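Local coordinates for polyphenol oxidase, chloroplastic (Malus domestica, PDB 6ELV), which oxidises mono- and o-diphenols to o-diquinones as the full enzyme, and is represented here by its separately expressed C-terminal domain, at residues I25-R31 with D121-L127; E45-V50 with I139-F143; V60-V66 with L127-A133. Residues are numbered along the deposited sequence.

Contact 1. Residues I25-R31 with D121-L127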
ATOM      1  N   ILE A  25       7.615   0.455  -7.003  1.00  8.55           N
ATOM      2  CA  ILE A  25       7.929   1.680  -6.288  1.00  9.46           C
ATOM      3  C   ILE A  25       7.765   1.439  -4.797  1.00  9.47           C
ATOM      4  O   ILE A  25       7.057   0.536  -4.355  1.00 10.36           O
ATOM      5  CB  ILE A  25       7.040   2.866  -6.705  1.00 11.58           C
ATOM      6  CG1 ILE A  25       5.580   2.561  -6.361  1.00 14.55           C
ATOM      7  CG2 ILE A  25       7.228   3.191  -8.175  1.00 14.84           C
ATOM      8  CD1 ILE A  25       4.759   3.759  -6.070  1.00 21.48           C
ATOM      9  N   SER A  26       8.418   2.284  -4.017  1.00  9.41           N
ATOM     10  CA  SER A  26       8.217   2.273  -2.583  0.50  9.63           C
ATOM     11  C   SER A  26       8.008   3.697  -2.097  1.00  9.85           C
ATOM     12  O   SER A  26       8.396   4.669  -2.751  1.00 11.91           O
ATOM     13  CB  SER A  26       9.369   1.592  -1.842  0.50 10.77           C
ATOM     14  OG  SER A  26      10.564   2.339  -1.960  0.50 10.64           O
ATOM     15  N   THR A  27       7.361   3.805  -0.944  1.00  9.54           N
ATOM     16  CA  THR A  27       7.018   5.100  -0.388  1.00 10.55           C
ATOM     17  C   THR A  27       6.924   4.990   1.127  1.00  9.14           C
ATOM     18  O   THR A  27       6.508   3.961   1.663  1.00  9.10           O
ATOM     19  CB  THR A  27       5.712   5.598  -1.032  1.00 12.68           C
ATOM     20  OG1 THR A  27       5.491   6.972  -0.724  1.00 15.65           O
ATOM     21  CG2 THR A  27       4.500   4.751  -0.654  1.00 13.83           C
ATOM     22  N   VAL A  28       7.322   6.057   1.811  1.00  9.35           N
ATOM     23  CA  VAL A  28       7.239   6.124   3.266  1.00  9.54           C
ATOM     24  C   VAL A  28       5.849   6.613   3.649  1.00  9.83           C
ATOM     25  O   VAL A  28       5.425   7.693   3.223  1.00 10.95           O
ATOM     26  CB  VAL A  28       8.313   7.058   3.838  1.00 10.70           C
ATOM     27  CG1 VAL A  28       8.118   7.195   5.348  1.00 12.43           C
ATOM     28  CG2 VAL A  28       9.704   6.542   3.530  1.00 12.10           C
ATOM     29  N   VAL A  29       5.154   5.830   4.472  1.00  9.21           N
ATOM     30  CA  VAL A  29       3.776   6.102   4.868  1.00  9.75           C
ATOM     31  C   VAL A  29       3.730   6.256   6.383  1.00  9.16           C
ATOM     32  O   VAL A  29       4.180   5.371   7.118  1.00  9.68           O
ATOM     33  CB  VAL A  29       2.824   4.991   4.385  1.00  9.85           C
ATOM     34  CG1 VAL A  29       1.385   5.339   4.723  1.00 10.97           C
ATOM     35  CG2 VAL A  29       2.978   4.787   2.889  1.00  9.95           C
ATOM     36  N   LYS A  30       3.184   7.373   6.846  1.00  9.97           N
ATOM     37  CA  LYS A  30       3.072   7.605   8.279  1.00 10.81           C
ATOM     38  C   LYS A  30       1.988   6.728   8.884  1.00  9.86           C
ATOM     39  O   LYS A  30       0.937   6.486   8.274  1.00 10.96           O
ATOM     40  CB  LYS A  30       2.737   9.068   8.537  1.00 12.47           C
ATOM     41  CG  LYS A  30       3.841  10.011   8.133  1.00 15.62           C
ATOM     42  CD  LYS A  30       3.436  11.444   8.388  1.00 21.11           C
ATOM     43  CE  LYS A  30       4.521  12.402   7.927  1.00 24.35           C
ATOM     44  NZ  LYS A  30       4.043  13.811   7.909  1.00 28.13           N
ATOM     45  N   ARG A  31       2.254   6.242  10.093  1.00  9.91           N
ATOM     46  CA  ARG A  31       1.241   5.570  10.879  1.00 10.41           C
ATOM     47  C   ARG A  31       0.264   6.606  11.422  1.00 11.17           C
ATOM     48  O   ARG A  31       0.514   7.811  11.330  1.00 12.51           O
ATOM     49  CB  ARG A  31       1.909   4.735  11.966  1.00 11.01           C
ATOM     50  CG  ARG A  31       2.673   3.566  11.380  1.00 11.23           C
ATOM     51  CD  ARG A  31       3.357   2.789  12.465  1.00 11.48           C
ATOM     52  NE  ARG A  31       2.397   2.026  13.248  1.00 10.68           N
ATOM     53  CZ  ARG A  31       2.674   1.467  14.416  1.00 10.53           C
ATOM     54  NH1 ARG A  31       3.875   1.632  14.974  1.00 11.76           N
ATOM     55  NH2 ARG A  31       1.745   0.759  15.037  1.00 11.53           N
ATOM     56  N   ASP A 121       7.288   5.230  13.712  1.00 10.39           N
ATOM     57  CA  ASP A 121       6.230   6.183  13.387  1.00 11.10           C
ATOM     58  C   ASP A 121       5.782   6.111  11.931  1.00 10.51           C
ATOM     59  O   ASP A 121       4.764   6.721  11.581  1.00 11.87           O
ATOM     60  CB  ASP A 121       6.681   7.614  13.687  1.00 14.57           C
ATOM     61  CG  ASP A 121       6.664   7.927  15.166  1.00 19.47           C
ATOM     62  OD1 ASP A 121       5.747   7.458  15.869  1.00 22.45           O
ATOM     63  OD2 ASP A 121       7.569   8.642  15.632  1.00 23.41           O
ATOM     64  N   SER A 122       6.516   5.397  11.082  1.00 10.08           N
ATOM     65  CA  SER A 122       6.176   5.255   9.676  1.00  9.84           C
ATOM     66  C   SER A 122       6.705   3.909   9.227  1.00  8.75           C
ATOM     67  O   SER A 122       7.486   3.274   9.933  1.00  9.60           O
ATOM     68  CB  SER A 122       6.827   6.356   8.845  1.00 11.45           C
ATOM     69  OG  SER A 122       8.235   6.325   8.988  1.00 15.08           O
ATOM     70  N   VAL A 123       6.266   3.479   8.040  1.00  8.78           N
ATOM     71  CA  VAL A 123       6.721   2.246   7.409  1.00  8.12           C
ATOM     72  C   VAL A 123       6.966   2.534   5.937  1.00  8.41           C
ATOM     73  O   VAL A 123       6.546   3.563   5.406  1.00 10.35           O
ATOM     74  CB  VAL A 123       5.710   1.090   7.573  1.00  9.41           C
ATOM     75  CG1 VAL A 123       5.482   0.785   9.048  1.00 11.50           C
ATOM     76  CG2 VAL A 123       4.385   1.423   6.863  1.00 10.52           C
ATOM     77  N   VAL A 124       7.638   1.601   5.265  1.00  7.54           N
ATOM     78  CA  VAL A 124       7.797   1.676   3.818  1.00  7.79           C
ATOM     79  C   VAL A 124       6.839   0.699   3.162  1.00  7.33           C
ATOM     80  O   VAL A 124       6.850  -0.501   3.475  1.00  7.68           O
ATOM     81  CB  VAL A 124       9.243   1.389   3.394  1.00  8.77           C
ATOM     82  CG1 VAL A 124       9.345   1.329   1.870  1.00  9.00           C
ATOM     83  CG2 VAL A 124      10.175   2.461   3.952  1.00 10.72           C
ATOM     84  N   VAL A 125       6.032   1.204   2.235  1.00  7.10           N
ATOM     85  CA  VAL A 125       5.103   0.395   1.458  1.00  7.16           C
ATOM     86  C   VAL A 125       5.655   0.285   0.048  1.00  7.38           C
ATOM     87  O   VAL A 125       5.984   1.303  -0.575  1.00  8.47           O
ATOM     88  CB  VAL A 125       3.695   1.014   1.452  1.00  8.13           C
ATOM     89  CG1 VAL A 125       2.748   0.200   0.571  1.00  9.69           C
ATOM     90  CG2 VAL A 125       3.152   1.069   2.889  1.00  9.65           C
ATOM     91  N   THR A 126       5.723  -0.943  -0.457  1.00  7.50           N
ATOM     92  CA  THR A 126       6.187  -1.230  -1.806  1.00  7.55           C
ATOM     93  C   THR A 126       5.017  -1.766  -2.618  1.00  7.29           C
ATOM     94  O   THR A 126       4.316  -2.680  -2.169  1.00  7.96           O
ATOM     95  CB  THR A 126       7.326  -2.259  -1.760  1.00  8.68           C
ATOM     96  OG1 THR A 126       8.430  -1.727  -1.015  1.00 10.11           O
ATOM     97  CG2 THR A 126       7.841  -2.608  -3.145  1.00 11.00           C
ATOM     98  N   LEU A 127       4.822  -1.205  -3.809  1.00  7.23           N
ATOM     99  CA  LEU A 127       3.802  -1.659  -4.745  1.00  7.59           C
ATOM    100  C   LEU A 127       4.513  -2.290  -5.933  1.00  7.02           C
ATOM    101  O   LEU A 127       5.379  -1.655  -6.549  1.00  7.83           O
ATOM    102  CB  LEU A 127       2.930  -0.493  -5.206  1.00  8.95           C
ATOM    103  CG  LEU A 127       2.257   0.330  -4.103  1.00 11.10           C
ATOM    104  CD1 LEU A 127       1.381   1.386  -4.735  1.00 14.96           C
ATOM    105  CD2 LEU A 127       1.444  -0.547  -3.186  1.00 11.49           C
TER
HETATM  106  O   HOH W   1       3.414   9.070  12.366  1.00 34.21           O
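Asp121, next to the calcium ligand Asp120, offers its carbonyl to Arg31 (N to Asp121 O 3.0 Å) and to a water, while its carboxylate forms a salt bridge with Lys39. Ser122 begins the strand opposite Lys30, its OG 3.7 Å from Val28 CG1. Val123 exchanges two backbone hydrogen bonds with Val29 (Val29 N to Val123 O 2.8 Å, Val123 N to Val29 O 3.0 Å). Val124 then faces Val28 in a non-hydrogen-bonded pair, the CG2 atoms of the two valines meeting at 4.1 Å. Val125 pairs with Thr27 through two more hydrogen bonds, and its CG2 packs 3.7 Å from Val29 CG2. At Thr126, OG1 lies 3.5 Å from Ser26 CB, and Leu127 closes the ladder with Ile25 (Leu127 N to Ile25 O 2.9 Å). Thr27, Val29, Val123 and Leu127 share one face, turned to Ile139 and Ile141 of the facing sheet. An antiparallel pair with one face packed on a second sheet and the other more open is the arrangement of a β-sandwich.

Contact 2. Residues E45-V50 with I139-F143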
ATOM      1  N   GLU A  45      -7.888  -2.419  17.883  1.00 19.62           N
ATOM      2  CA  GLU A  45      -8.447  -2.059  16.594  1.00 19.20           C
ATOM      3  C   GLU A  45      -7.409  -2.407  15.538  1.00 16.84           C
ATOM      4  O   GLU A  45      -6.209  -2.332  15.797  1.00 19.61           O
ATOM      5  CB  GLU A  45      -8.720  -0.549  16.518  1.00 21.67           C
ATOM      6  CG  GLU A  45      -9.731  -0.008  17.520  1.00 26.77           C
ATOM      7  CD  GLU A  45      -9.907   1.499  17.401  1.00 30.55           C
ATOM      8  OE1 GLU A  45     -10.055   2.170  18.445  1.00 34.21           O
ATOM      9  OE2 GLU A  45      -9.888   2.014  16.260  1.00 30.83           O
ATOM     10  N   GLU A  46      -7.853  -2.804  14.356  1.00 13.54           N
ATOM     11  CA  GLU A  46      -6.903  -3.111  13.294  1.00 11.27           C
ATOM     12  C   GLU A  46      -6.345  -1.822  12.709  1.00  9.83           C
ATOM     13  O   GLU A  46      -7.089  -0.874  12.432  1.00 11.82           O
ATOM     14  CB  GLU A  46      -7.604  -3.909  12.196  1.00 12.23           C
ATOM     15  CG  GLU A  46      -6.672  -4.407  11.116  1.00 11.67           C
ATOM     16  CD  GLU A  46      -5.743  -5.511  11.581  1.00 10.93           C
ATOM     17  OE1 GLU A  46      -6.172  -6.300  12.453  1.00 13.86           O
ATOM     18  OE2 GLU A  46      -4.614  -5.596  11.068  1.00 11.66           O
ATOM     19  N   GLU A  47      -5.032  -1.799  12.498  1.00  9.05           N
ATOM     20  CA  GLU A  47      -4.381  -0.708  11.792  1.00  8.76           C
ATOM     21  C   GLU A  47      -4.393  -1.073  10.313  1.00  8.92           C
ATOM     22  O   GLU A  47      -3.890  -2.134   9.936  1.00 11.20           O
ATOM     23  CB  GLU A  47      -2.961  -0.566  12.343  1.00 10.22           C
ATOM     24  CG  GLU A  47      -2.207   0.637  11.839  1.00 11.25           C
ATOM     25  CD  GLU A  47      -0.902   0.908  12.569  1.00 12.18           C
ATOM     26  OE1 GLU A  47      -0.652   0.291  13.628  1.00 13.11           O
ATOM     27  OE2 GLU A  47      -0.115   1.731  12.065  1.00 13.01           O
ATOM     28  N   ILE A  48      -4.986  -0.213   9.492  1.00  9.06           N
ATOM     29  CA  ILE A  48      -5.339  -0.547   8.118  1.00  9.76           C
ATOM     30  C   ILE A  48      -4.542   0.301   7.132  1.00  8.80           C
ATOM     31  O   ILE A  48      -4.573   1.531   7.203  1.00  9.36           O
ATOM     32  CB  ILE A  48      -6.856  -0.368   7.897  1.00 12.74           C
ATOM     33  CG1 ILE A  48      -7.592  -1.266   8.901  1.00 16.11           C
ATOM     34  CG2 ILE A  48      -7.225  -0.635   6.449  1.00 12.74           C
ATOM     35  CD1 ILE A  48      -8.940  -1.692   8.561  1.00 20.40           C
ATOM     36  N   LEU A  49      -3.863  -0.359   6.191  1.00  8.52           N
ATOM     37  CA  LEU A  49      -3.258   0.307   5.043  1.00  8.35           C
ATOM     38  C   LEU A  49      -4.327   0.485   3.968  1.00  8.51           C
ATOM     39  O   LEU A  49      -4.986  -0.484   3.578  1.00  9.56           O
ATOM     40  CB  LEU A  49      -2.126  -0.567   4.509  1.00  9.45           C
ATOM     41  CG  LEU A  49      -1.370  -0.072   3.281  1.00 10.52           C
ATOM     42  CD1 LEU A  49      -0.690   1.257   3.564  1.00 10.47           C
ATOM     43  CD2 LEU A  49      -0.352  -1.112   2.866  1.00 13.42           C
ATOM     44  N   VAL A  50      -4.499   1.717   3.497  1.00  9.27           N
ATOM     45  CA  VAL A  50      -5.536   2.069   2.533  1.00 11.14           C
ATOM     46  C   VAL A  50      -4.857   2.579   1.274  1.00 12.86           C
ATOM     47  O   VAL A  50      -4.136   3.584   1.309  1.00 14.65           O
ATOM     48  CB  VAL A  50      -6.504   3.120   3.093  1.00 13.30           C
ATOM     49  CG1 VAL A  50      -7.639   3.383   2.101  1.00 16.23           C
ATOM     50  CG2 VAL A  50      -7.047   2.675   4.434  1.00 14.12           C
ATOM     51  N   ILE A 139      -1.937   6.718  -0.714  1.00 12.92           N
ATOM     52  CA  ILE A 139      -1.719   5.663   0.272  1.00 12.32           C
ATOM     53  C   ILE A 139      -1.709   6.289   1.664  1.00 10.38           C
ATOM     54  O   ILE A 139      -1.041   7.302   1.888  1.00 12.47           O
ATOM     55  CB  ILE A 139      -0.401   4.886   0.033  1.00 13.26           C
ATOM     56  CG1 ILE A 139      -0.257   4.349  -1.398  1.00 15.82           C
ATOM     57  CG2 ILE A 139      -0.292   3.726   0.987  1.00 13.63           C
ATOM     58  CD1 ILE A 139       1.017   3.531  -1.619  1.00 17.32           C
ATOM     59  N   LYS A 140      -2.412   5.668   2.609  1.00  9.38           N
ATOM     60  CA  LYS A 140      -2.404   6.136   3.984  1.00  9.21           C
ATOM     61  C   LYS A 140      -2.630   4.942   4.896  1.00  8.56           C
ATOM     62  O   LYS A 140      -2.997   3.853   4.450  1.00  9.32           O
ATOM     63  CB  LYS A 140      -3.476   7.195   4.220  1.00 12.17           C
ATOM     64  CG  LYS A 140      -4.882   6.673   4.043  1.00 15.52           C
ATOM     65  CD  LYS A 140      -5.921   7.760   4.204  1.00 18.69           C
ATOM     66  CE  LYS A 140      -7.320   7.201   3.994  1.00 21.37           C
ATOM     67  NZ  LYS A 140      -8.360   8.202   4.327  1.00 24.23           N
ATOM     68  N   ILE A 141      -2.410   5.162   6.190  1.00  8.92           N
ATOM     69  CA  ILE A 141      -2.718   4.183   7.224  1.00  8.82           C
ATOM     70  C   ILE A 141      -3.695   4.819   8.196  1.00 10.31           C
ATOM     71  O   ILE A 141      -3.514   5.971   8.602  1.00 11.26           O
ATOM     72  CB  ILE A 141      -1.452   3.686   7.951  1.00  9.00           C
ATOM     73  CG1 ILE A 141      -0.502   3.019   6.954  1.00 10.24           C
ATOM     74  CG2 ILE A 141      -1.813   2.736   9.083  1.00 10.39           C
ATOM     75  CD1 ILE A 141       0.883   2.771   7.515  1.00 11.37           C
ATOM     76  N   GLU A 142      -4.737   4.082   8.558  1.00  9.97           N
ATOM     77  CA  GLU A 142      -5.730   4.635   9.466  1.00 12.77           C
ATOM     78  C   GLU A 142      -6.392   3.522  10.263  1.00 12.53           C
ATOM     79  O   GLU A 142      -6.171   2.335  10.036  1.00 14.88           O
ATOM     80  CB  GLU A 142      -6.750   5.493   8.723  1.00 17.36           C
ATOM     81  CG  GLU A 142      -7.578   4.731   7.736  1.00 19.75           C
ATOM     82  CD  GLU A 142      -8.484   5.642   6.939  1.00 23.39           C
ATOM     83  OE1 GLU A 142      -8.334   6.881   7.036  1.00 25.47           O
ATOM     84  OE2 GLU A 142      -9.348   5.116   6.223  1.00 23.30           O
ATOM     85  N   PHE A 143      -7.202   3.940  11.229  1.00 16.26           N
ATOM     86  CA  PHE A 143      -8.125   3.045  11.924  1.00 19.75           C
ATOM     87  C   PHE A 143      -9.523   3.164  11.312  1.00 21.72           C
ATOM     88  O   PHE A 143      -9.869   4.183  10.706  1.00 25.37           O
ATOM     89  CB  PHE A 143      -8.179   3.352  13.422  1.00 20.50           C
ATOM     90  CG  PHE A 143      -6.856   3.259  14.095  1.00 20.74           C
ATOM     91  CD1 PHE A 143      -6.299   2.026  14.366  1.00 20.68           C
ATOM     92  CD2 PHE A 143      -6.166   4.401  14.443  1.00 23.88           C
ATOM     93  CE1 PHE A 143      -5.071   1.929  14.974  1.00 24.83           C
ATOM     94  CE2 PHE A 143      -4.941   4.316  15.060  1.00 25.06           C
ATOM     95  CZ  PHE A 143      -4.386   3.078  15.324  1.00 25.51           C
TER
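Phe143, Val50 and Ile141 lose the most surface in this antiparallel pairing. Phe143, the last modelled residue, lies across the chain leading into strand 48-57: Glu46 O approaches the ring edge at CD1 (3.6 Å), Glu47 CB is 4.2 Å from CE1, and Pro32 and Lys35 also touch its side chain. Val50 sits opposite Lys140 in a hydrogen-bonded pair (Val50 N to Lys140 O 2.8 Å, Lys140 N to Val50 O 3.0 Å). Its CB is 4.0 Å from Lys140 CG and its CG2 3.8 Å from Glu142 OE2, beside the salt bridge between Lys140 NZ and Glu142 OE1 (3.0 Å). Ile48 and Glu142 form the second hydrogen-bonded pair. Ile141 is on the other face, where its CG1 meets Leu49 CD1 at 3.8 Å and its CG2 meets Glu47 CG at 3.5 Å. The chemistry thus divides by face: Leu49 and Ile141 pack on the inner one, where a buried Glu47-Arg31 ion pair borders the aliphatic contacts, whereas Lys140 and Glu142 pair their charges on the outer face, with the Lys140 stem against Val50.

Contact 3. Residues V60-V66 with L127-A133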
ATOM      1  N   VAL A  60      -8.931  -4.530 -18.897  1.00  9.76           N
ATOM      2  CA  VAL A  60      -7.520  -4.840 -18.699  1.00 10.83           C
ATOM      3  C   VAL A  60      -7.409  -5.604 -17.383  1.00 10.53           C
ATOM      4  O   VAL A  60      -7.786  -5.081 -16.330  1.00 11.02           O
ATOM      5  CB  VAL A  60      -6.676  -3.555 -18.656  1.00 12.41           C
ATOM      6  CG1 VAL A  60      -5.228  -3.865 -18.265  1.00 13.92           C
ATOM      7  CG2 VAL A  60      -6.739  -2.817 -19.992  1.00 12.95           C
ATOM      8  N   ALA A  61      -6.881  -6.829 -17.425  1.00 10.95           N
ATOM      9  CA  ALA A  61      -6.591  -7.538 -16.181  1.00 12.29           C
ATOM     10  C   ALA A  61      -5.532  -6.769 -15.407  1.00 10.33           C
ATOM     11  O   ALA A  61      -4.533  -6.321 -15.985  1.00 11.55           O
ATOM     12  CB  ALA A  61      -6.064  -8.940 -16.476  1.00 14.57           C
ATOM     13  N   VAL A  62      -5.746  -6.596 -14.107  1.00  9.68           N
ATOM     14  CA  VAL A  62      -4.817  -5.848 -13.273  1.00  9.25           C
ATOM     15  C   VAL A  62      -4.433  -6.690 -12.072  1.00  9.16           C
ATOM     16  O   VAL A  62      -5.293  -7.307 -11.427  1.00 10.81           O
ATOM     17  CB  VAL A  62      -5.402  -4.494 -12.834  1.00 10.45           C
ATOM     18  CG1 VAL A  62      -4.504  -3.828 -11.786  1.00 11.95           C
ATOM     19  CG2 VAL A  62      -5.576  -3.595 -14.033  1.00 12.00           C
ATOM     20  N   LYS A  63      -3.139  -6.708 -11.766  1.00  8.27           N
ATOM     21  CA  LYS A  63      -2.670  -7.261 -10.509  1.00  8.41           C
ATOM     22  C   LYS A  63      -1.457  -6.479 -10.053  1.00  7.58           C
ATOM     23  O   LYS A  63      -0.535  -6.239 -10.841  1.00  7.94           O
ATOM     24  CB  LYS A  63      -2.277  -8.723 -10.659  1.00 10.23           C
ATOM     25  CG  LYS A  63      -1.779  -9.339  -9.359  1.00 12.43           C
ATOM     26  CD  LYS A  63      -1.746 -10.846  -9.477  1.00 15.81           C
ATOM     27  CE  LYS A  63      -1.788 -11.521  -8.128  1.00 20.15           C
ATOM     28  NZ  LYS A  63      -0.463 -11.512  -7.505  1.00 19.74           N
ATOM     29  N   PHE A  64      -1.452  -6.108  -8.779  1.00  7.44           N
ATOM     30  CA  PHE A  64      -0.250  -5.619  -8.133  1.00  7.26           C
ATOM     31  C   PHE A  64      -0.210  -6.156  -6.713  1.00  6.90           C
ATOM     32  O   PHE A  64      -1.250  -6.371  -6.079  1.00  8.18           O
ATOM     33  CB  PHE A  64      -0.095  -4.084  -8.197  1.00  8.27           C
ATOM     34  CG  PHE A  64      -1.125  -3.287  -7.425  1.00  8.27           C
ATOM     35  CD1 PHE A  64      -0.970  -3.032  -6.063  1.00  8.18           C
ATOM     36  CD2 PHE A  64      -2.204  -2.720  -8.087  1.00  9.19           C
ATOM     37  CE1 PHE A  64      -1.890  -2.267  -5.374  1.00  9.39           C
ATOM     38  CE2 PHE A  64      -3.136  -1.952  -7.409  1.00 10.13           C
ATOM     39  CZ  PHE A  64      -2.982  -1.724  -6.047  1.00  9.91           C
ATOM     40  N   ASP A  65       1.004  -6.369  -6.224  1.00  7.18           N
ATOM     41  CA  ASP A  65       1.240  -6.904  -4.897  1.00  7.56           C
ATOM     42  C   ASP A  65       1.784  -5.805  -3.991  1.00  6.94           C
ATOM     43  O   ASP A  65       2.441  -4.864  -4.448  1.00  9.03           O
ATOM     44  CB  ASP A  65       2.192  -8.101  -4.953  1.00  8.15           C
ATOM     45  CG  ASP A  65       1.657  -9.242  -5.811  1.00  8.75           C
ATOM     46  OD1 ASP A  65       0.422  -9.382  -5.974  1.00  9.83           O
ATOM     47  OD2 ASP A  65       2.484 -10.018  -6.314  1.00 11.18           O
ATOM     48  N   VAL A  66       1.491  -5.926  -2.701  1.00  6.98           N
ATOM     49  CA  VAL A  66       1.833  -4.909  -1.716  1.00  7.05           C
ATOM     50  C   VAL A  66       2.695  -5.540  -0.636  1.00  7.03           C
ATOM     51  O   VAL A  66       2.331  -6.589  -0.082  1.00  7.24           O
ATOM     52  CB  VAL A  66       0.568  -4.305  -1.085  1.00  7.35           C
ATOM     53  CG1 VAL A  66       0.934  -3.176  -0.126  1.00  8.36           C
ATOM     54  CG2 VAL A  66      -0.391  -3.821  -2.164  1.00  8.91           C
ATOM     55  N   LEU A 127       4.822  -1.205  -3.809  1.00  7.23           N
ATOM     56  CA  LEU A 127       3.802  -1.659  -4.745  1.00  7.59           C
ATOM     57  C   LEU A 127       4.513  -2.290  -5.933  1.00  7.02           C
ATOM     58  O   LEU A 127       5.379  -1.655  -6.549  1.00  7.83           O
ATOM     59  CB  LEU A 127       2.930  -0.493  -5.206  1.00  8.95           C
ATOM     60  CG  LEU A 127       2.257   0.330  -4.103  1.00 11.10           C
ATOM     61  CD1 LEU A 127       1.381   1.386  -4.735  1.00 14.96           C
ATOM     62  CD2 LEU A 127       1.444  -0.547  -3.186  1.00 11.49           C
ATOM     63  N   VAL A 128       4.142  -3.522  -6.257  1.00  7.70           N
ATOM     64  CA  VAL A 128       4.818  -4.326  -7.268  1.00  7.40           C
ATOM     65  C   VAL A 128       3.819  -4.654  -8.362  1.00  7.30           C
ATOM     66  O   VAL A 128       2.989  -5.553  -8.205  1.00  7.71           O
ATOM     67  CB  VAL A 128       5.380  -5.622  -6.658  1.00  8.75           C
ATOM     68  CG1 VAL A 128       6.185  -6.371  -7.693  1.00 10.27           C
ATOM     69  CG2 VAL A 128       6.213  -5.343  -5.391  1.00  9.77           C
ATOM     70  N   PRO A 129       3.858  -3.953  -9.494  1.00  7.35           N
ATOM     71  CA  PRO A 129       2.922  -4.283 -10.566  1.00  7.94           C
ATOM     72  C   PRO A 129       3.296  -5.619 -11.188  1.00  7.56           C
ATOM     73  O   PRO A 129       4.478  -5.923 -11.400  1.00  8.71           O
ATOM     74  CB  PRO A 129       3.079  -3.121 -11.553  1.00  8.76           C
ATOM     75  CG  PRO A 129       4.497  -2.675 -11.359  1.00  8.86           C
ATOM     76  CD  PRO A 129       4.759  -2.845  -9.864  1.00  8.37           C
ATOM     77  N   LYS A 130       2.275  -6.418 -11.465  1.00  8.20           N
ATOM     78  CA  LYS A 130       2.434  -7.708 -12.123  1.00  9.79           C
ATOM     79  C   LYS A 130       1.854  -7.716 -13.525  1.00  9.24           C
ATOM     80  O   LYS A 130       2.481  -8.246 -14.443  1.00 11.82           O
ATOM     81  CB  LYS A 130       1.810  -8.823 -11.273  1.00 10.42           C
ATOM     82  CG  LYS A 130       2.395  -8.920  -9.866  1.00 12.44           C
ATOM     83  CD  LYS A 130       3.884  -9.194  -9.901  1.00 15.79           C
ATOM     84  CE  LYS A 130       4.183 -10.585 -10.419  1.00 23.06           C
ATOM     85  NZ  LYS A 130       5.581 -10.995 -10.109  1.00 27.45           N
ATOM     86  N   PHE A 131       0.679  -7.127 -13.708  1.00  9.28           N
ATOM     87  CA  PHE A 131       0.146  -6.929 -15.042  1.00 10.97           C
ATOM     88  C   PHE A 131      -0.921  -5.852 -14.993  1.00  9.01           C
ATOM     89  O   PHE A 131      -1.560  -5.628 -13.961  1.00  9.34           O
ATOM     90  CB  PHE A 131      -0.328  -8.222 -15.723  1.00 14.19           C
ATOM     91  CG  PHE A 131      -1.220  -9.075 -14.884  1.00 14.05           C
ATOM     92  CD1 PHE A 131      -2.574  -8.791 -14.782  1.00 14.48           C
ATOM     93  CD2 PHE A 131      -0.715 -10.188 -14.220  1.00 14.81           C
ATOM     94  CE1 PHE A 131      -3.421  -9.596 -14.020  1.00 15.86           C
ATOM     95  CE2 PHE A 131      -1.558 -11.003 -13.469  1.00 15.46           C
ATOM     96  CZ  PHE A 131      -2.915 -10.709 -13.375  1.00 16.31           C
ATOM     97  N   GLY A 132      -1.076  -5.172 -16.120  1.00  9.26           N
ATOM     98  CA  GLY A 132      -2.105  -4.179 -16.310  1.00  9.95           C
ATOM     99  C   GLY A 132      -1.690  -2.767 -15.959  1.00  9.28           C
ATOM    100  O   GLY A 132      -1.033  -2.545 -14.939  1.00 11.80           O
ATOM    101  N   ALA A 133      -2.099  -1.805 -16.779  1.00 10.09           N
ATOM    102  CA  ALA A 133      -1.886  -0.396 -16.480  1.00 10.53           C
ATOM    103  C   ALA A 133      -2.854   0.045 -15.393  1.00  9.14           C
ATOM    104  O   ALA A 133      -4.061  -0.169 -15.506  1.00 11.31           O
ATOM    105  CB  ALA A 133      -2.130   0.435 -17.735  1.00 13.06           C
TER
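A classic β-bulge interrupts the pairing: Lys130 and Phe131 both face Lys63, whose carbonyl accepts two backbone hydrogen bonds, from Lys130 N (2.9 Å to Lys63 O) and Phe131 N (3.2 Å to Lys63 O). The extra residue shifts the register by one, and the backbone of Lys130 departs from extended geometry (psi -43°). Lys63 N still reaches Phe131 O at 2.9 Å. Beyond the bulge, towards Leu127, Phe64 and Pro129 form a non-hydrogen-bonded pair, suited to a proline that has no amide hydrogen to give, and Asp65 and Val128 exchange two hydrogen bonds (Asp65 N to Val128 O 2.9 Å, Val128 N to Asp65 O 2.8 Å). The Phe131 ring folds back over the partner strand in a CH-pi contact, with Lys63 CB 3.7 Å from the ring centroid over its face, while Ala61 CB touches Phe131 CE1 at 3.7 Å. On the same side of the sheet Lys63 NZ makes a salt bridge with Asp65 OD1 (2.8 Å), an oxygen also hydrogen-bonded to Ser86 OG. Gly132 ends the pairing with a positive phi (92°); its CA lies 3.3 Å from Ala61 O, and a side chain there would collide with that carbonyl. Phe64, Val66 and Leu127 line the opposite face, Val66 CG2 meeting Leu127 CD2 at 3.9 Å. Strand 82-89 flanks 62-70 on its other edge, where the rings of Phe64 and Phe87 meet, and strands 48-57 and 135-142 of the second sheet cover the apolar face through Ile54, Leu49, Ile136 and Ile139.

In the fold
From the N terminus, 25-31 opens contact 1, 45-50 opens contact 2 and 60-66 opens contact 3; they close in the same order except that contact 3, at 127-133, finishes before contact 2, at 139-143. Contact 1 therefore crosses both others, and contact 3 nests within contact 2. Contacts 1 and 3 share Leu127 and set strand 122-131 between 25-30 and 62-70 in one sheet; contact 2 pairs 48-57 with 135-142 in the other. The chain changes sheets between 48-57 and 62-70, and again between 122-131 and 135-142. Packing of Ile139 on Leu127 and of Leu49 on Val66, with the Arg31-Glu47 salt bridge, ties the two sheets together.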